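Local coordinates for Dye type peroxidase A (Streptomyces lividans 1326, PDB 6GZW) that acts as a haem-dependent dye-decolourising peroxidase, which uses hydrogen peroxide to oxidise dyes and other electron donors, at the interface of chains A and B. Sequence-based numbering; all coordinates share one arbitrary frame. Chains: chain A/B, Dye type peroxidase A.

The interface of chains A and B. Residues chain A 2-4, 6-7, 165-170; chain B 3-5, 7-8, 166.
Two antiparallel N-terminal segments of a dye-decolourising (DyP-type) peroxidase pair about a two-fold axis, in an assembly that may or may not be the biological one, bridging at A:Pro3 and B:Pro3, with B:Leu4 N donating to A:Thr2 O at 2.8 Å, nearly straight (177° at H) and in the carbonyl plane. Beyond this bridge the short helix 6-9 of chain B meets the loop A:Ser165 to A:Ala170: B:Gly8 N reaches A:Gly167 O at 2.8 Å, but bent (131° at H) and from above the carbonyl plane. Each acceptor also takes a water, and these waters lead on to the backbone N and O of B:Thr5. B:Leu4 carries its CG anti to the backbone N (chi1 179°), so that CG lies over A:Gly167 CA at 3.6 Å while CD1 turns towards A:Pro166 and CD2 lies beside A:Thr2 CG2 and A:Ser6 OG. That hydroxyl is fixed by its own bond to A:Pro3 O, nearly along the C=O axis. An alanine in place of B:Leu4 removes CG and both methyls, and would probably lose the packing on A:Gly167 and A:Pro166 and beside A:Thr2 CG2 and A:Ser6 OG. B:Leu7, with CG anti to the backbone N, turns both methyls to the same polar pair, A:Ser165 OG and A:Pro166 O; CD1 is the nearer, 3.3 Å from A:Ser165 OG, whose rotation is held by a bond to A:Pro166 O. Near the axis, A:Leu7 and B:Leu7 cross at about a right angle, CD1 to CD1 at 4.0 Å.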
ATOM      1  N   THR A   2       6.645  -7.290  23.761  1.00 25.23           N
ATOM      2  CA  THR A   2       7.202  -7.296  22.399  1.00 23.31           C
ATOM      3  C   THR A   2       7.579  -5.859  21.992  1.00 20.51           C
ATOM      4  O   THR A   2       6.717  -4.983  22.026  1.00 18.40           O
ATOM      5  CB  THR A   2       6.203  -7.877  21.376  1.00 23.68           C
ATOM      6  OG1 THR A   2       5.671  -9.125  21.864  1.00 26.53           O
ATOM      7  CG2 THR A   2       6.884  -8.109  20.033  1.00 23.28           C
ATOM      8  N   PRO A   3       8.859  -5.611  21.643  1.00 18.36           N
ATOM      9  CA  PRO A   3       9.198  -4.230  21.306  1.00 18.20           C
ATOM     10  C   PRO A   3       8.793  -3.829  19.855  1.00 17.27           C
ATOM     11  O   PRO A   3       8.660  -4.690  18.987  1.00 16.67           O
ATOM     12  CB  PRO A   3      10.726  -4.205  21.459  1.00 18.26           C
ATOM     13  CG  PRO A   3      11.147  -5.568  21.110  1.00 18.40           C
ATOM     14  CD  PRO A   3      10.043  -6.499  21.525  1.00 18.46           C
ATOM     15  N   LEU A   4       8.600  -2.530  19.623  1.00 16.04           N
ATOM     16  CA  LEU A   4       8.255  -2.024  18.289  1.00 16.51           C
ATOM     17  C   LEU A   4       9.306  -2.430  17.234  1.00 15.71           C
ATOM     18  O   LEU A   4       8.972  -2.763  16.080  1.00 14.13           O
ATOM     19  CB  LEU A   4       8.064  -0.496  18.318  1.00 17.36           C
ATOM     20  CG  LEU A   4       7.639   0.210  17.015  1.00 18.69           C
ATOM     21  CD1 LEU A   4       6.359  -0.387  16.437  1.00 19.48           C
ATOM     22  CD2 LEU A   4       7.495   1.710  17.240  1.00 19.27           C
ATOM     23  N   SER A   6      10.690  -5.113  16.764  1.00 15.04           N
ATOM     24  CA  SER A   6      10.419  -6.443  16.190  1.00 14.99           C
ATOM     25  C   SER A   6       9.827  -6.416  14.775  1.00 14.18           C
ATOM     26  O   SER A   6      10.013  -7.351  14.001  1.00 15.03           O
ATOM     27  CB  SER A   6       9.503  -7.284  17.108  1.00 15.81           C
ATOM     28  OG  SER A   6       8.244  -6.674  17.222  1.00 17.24           O
ATOM     29  N   LEU A   7       9.095  -5.360  14.449  1.00 14.80           N
ATOM     30  CA  LEU A   7       8.544  -5.226  13.091  1.00 14.45           C
ATOM     31  C   LEU A   7       9.658  -5.301  12.043  1.00 13.75           C
ATOM     32  O   LEU A   7       9.544  -6.044  11.060  1.00 13.63           O
ATOM     33  CB  LEU A   7       7.747  -3.931  12.978  1.00 14.69           C
ATOM     34  CG  LEU A   7       7.018  -3.707  11.643  1.00 15.11           C
ATOM     35  CD1 LEU A   7       5.767  -2.866  11.833  1.00 15.61           C
ATOM     36  CD2 LEU A   7       7.895  -3.030  10.605  1.00 14.67           C
ATOM     37  N   SER A 165      -0.968  -4.186   9.904  0.50 10.16           N
ATOM     38  CA  SER A 165       0.415  -4.049  10.448  0.50 10.35           C
ATOM     39  C   SER A 165       0.566  -4.797  11.782  0.50 11.02           C
ATOM     40  O   SER A 165      -0.381  -4.886  12.585  0.50 11.54           O
ATOM     41  CB  SER A 165       0.798  -2.564  10.660  0.50  9.89           C
ATOM     42  OG  SER A 165       2.121  -2.326  11.161  0.60  9.41           O
ATOM     43  N   PRO A 166       1.766  -5.317  12.045  1.00 11.70           N
ATOM     44  CA  PRO A 166       2.098  -5.716  13.424  1.00 12.26           C
ATOM     45  C   PRO A 166       1.884  -4.557  14.379  1.00 11.84           C
ATOM     46  O   PRO A 166       2.157  -3.411  14.016  1.00 12.11           O
ATOM     47  CB  PRO A 166       3.598  -6.055  13.320  1.00 12.82           C
ATOM     48  CG  PRO A 166       3.770  -6.498  11.906  1.00 12.95           C
ATOM     49  CD  PRO A 166       2.942  -5.467  11.173  1.00 12.52           C
ATOM     50  N   GLY A 167       1.320  -4.831  15.556  1.00 12.33           N
ATOM     51  CA  GLY A 167       1.092  -3.798  16.574  1.00 11.87           C
ATOM     52  C   GLY A 167      -0.184  -2.976  16.446  1.00 11.49           C
ATOM     53  O   GLY A 167      -0.488  -2.184  17.324  1.00 11.09           O
ATOM     54  N   ALA A 168      -0.924  -3.157  15.347  1.00 11.75           N
ATOM     55  CA  ALA A 168      -2.193  -2.437  15.164  1.00 11.94           C
ATOM     56  C   ALA A 168      -3.238  -2.821  16.228  1.00 12.35           C
ATOM     57  O   ALA A 168      -4.017  -1.975  16.646  1.00 12.32           O
ATOM     58  CB  ALA A 168      -2.738  -2.672  13.778  1.00 11.67           C
ATOM     59  N   THR A 169      -3.246  -4.095  16.622  1.00 12.71           N
ATOM     60  CA  THR A 169      -4.117  -4.573  17.714  1.00 13.89           C
ATOM     61  C   THR A 169      -3.340  -4.690  19.034  1.00 15.39           C
ATOM     62  O   THR A 169      -2.112  -4.858  19.035  1.00 15.57           O
ATOM     63  CB  THR A 169      -4.738  -5.928  17.354  1.00 13.52           C
ATOM     64  OG1 THR A 169      -3.710  -6.889  17.136  1.00 14.21           O
ATOM     65  CG2 THR A 169      -5.584  -5.796  16.096  1.00 14.03           C
ATOM     66  N   ALA A 170      -4.074  -4.628  20.145  1.00 18.19           N
ATOM     67  CA  ALA A 170      -3.458  -4.652  21.482  1.00 19.63           C
ATOM     68  C   ALA A 170      -2.812  -6.002  21.803  1.00 21.78           C
ATOM     69  O   ALA A 170      -1.924  -6.079  22.658  1.00 23.08           O
ATOM     70  CB  ALA A 170      -4.469  -4.251  22.551  1.00 20.99           C
TER
ATOM     71  N   PRO B   3       6.876  -0.233  23.122  1.00 20.08           N
ATOM     72  CA  PRO B   3       6.247  -1.515  22.808  1.00 18.37           C
ATOM     73  C   PRO B   3       5.632  -1.548  21.383  1.00 16.97           C
ATOM     74  O   PRO B   3       5.196  -0.508  20.865  1.00 15.72           O
ATOM     75  CB  PRO B   3       5.156  -1.619  23.866  1.00 18.59           C
ATOM     76  CG  PRO B   3       4.770  -0.208  24.127  1.00 19.24           C
ATOM     77  CD  PRO B   3       6.052   0.576  24.041  1.00 20.13           C
ATOM     78  N   LEU B   4       5.595  -2.732  20.787  1.00 16.64           N
ATOM     79  CA  LEU B   4       4.965  -2.936  19.464  1.00 16.05           C
ATOM     80  C   LEU B   4       3.539  -2.384  19.418  1.00 15.59           C
ATOM     81  O   LEU B   4       3.141  -1.742  18.462  1.00 14.53           O
ATOM     82  CB  LEU B   4       4.963  -4.437  19.117  1.00 17.05           C
ATOM     83  CG  LEU B   4       4.313  -4.853  17.781  1.00 17.76           C
ATOM     84  CD1 LEU B   4       5.019  -4.166  16.617  1.00 17.84           C
ATOM     85  CD2 LEU B   4       4.373  -6.369  17.591  1.00 18.49           C
ATOM     86  N   THR B   5       2.798  -2.588  20.495  1.00 16.03           N
ATOM     87  CA  THR B   5       1.413  -2.125  20.575  1.00 15.69           C
ATOM     88  C   THR B   5       1.244  -0.620  20.436  1.00 14.70           C
ATOM     89  O   THR B   5       0.135  -0.166  20.210  1.00 13.99           O
ATOM     90  CB  THR B   5       0.720  -2.557  21.894  1.00 15.93           C
ATOM     91  OG1 THR B   5       1.474  -2.064  23.006  1.00 15.48           O
ATOM     92  CG2 THR B   5       0.582  -4.068  21.985  1.00 16.69           C
ATOM     93  N   LEU B   7       2.135   1.165  17.996  1.00 13.63           N
ATOM     94  CA  LEU B   7       1.747   1.411  16.611  1.00 13.77           C
ATOM     95  C   LEU B   7       0.240   1.581  16.502  1.00 12.88           C
ATOM     96  O   LEU B   7      -0.241   2.552  15.930  1.00 12.72           O
ATOM     97  CB  LEU B   7       2.267   0.297  15.697  1.00 13.54           C
ATOM     98  CG  LEU B   7       2.084   0.504  14.177  1.00 13.64           C
ATOM     99  CD1 LEU B   7       3.207  -0.198  13.420  1.00 14.40           C
ATOM    100  CD2 LEU B   7       0.739   0.026  13.699  1.00 13.66           C
ATOM    101  N   GLY B   8      -0.499   0.653  17.081  1.00 12.88           N
ATOM    102  CA  GLY B   8      -1.940   0.788  17.144  1.00 12.33           C
ATOM    103  C   GLY B   8      -2.535   1.751  18.140  1.00 12.60           C
ATOM    104  O   GLY B   8      -3.566   2.373  17.856  1.00 12.32           O
ATOM    105  N   PRO B 166       6.637   2.421  11.424  1.00 13.33           N
ATOM    106  CA  PRO B 166       7.313   2.445  12.730  1.00 13.19           C
ATOM    107  C   PRO B 166       7.925   1.077  13.082  1.00 12.98           C
ATOM    108  O   PRO B 166       7.362   0.021  12.753  1.00 12.31           O
ATOM    109  CB  PRO B 166       6.186   2.782  13.709  1.00 14.37           C
ATOM    110  CG  PRO B 166       5.191   3.527  12.866  1.00 15.22           C
ATOM    111  CD  PRO B 166       5.203   2.725  11.590  1.00 14.16           C
TER
HETATM  112  O   HOH W   1      -2.130  -1.719  19.640  1.00 16.83           O
HETATM  113  O   HOH W   2       3.990  -4.826  22.508  1.00 22.98           O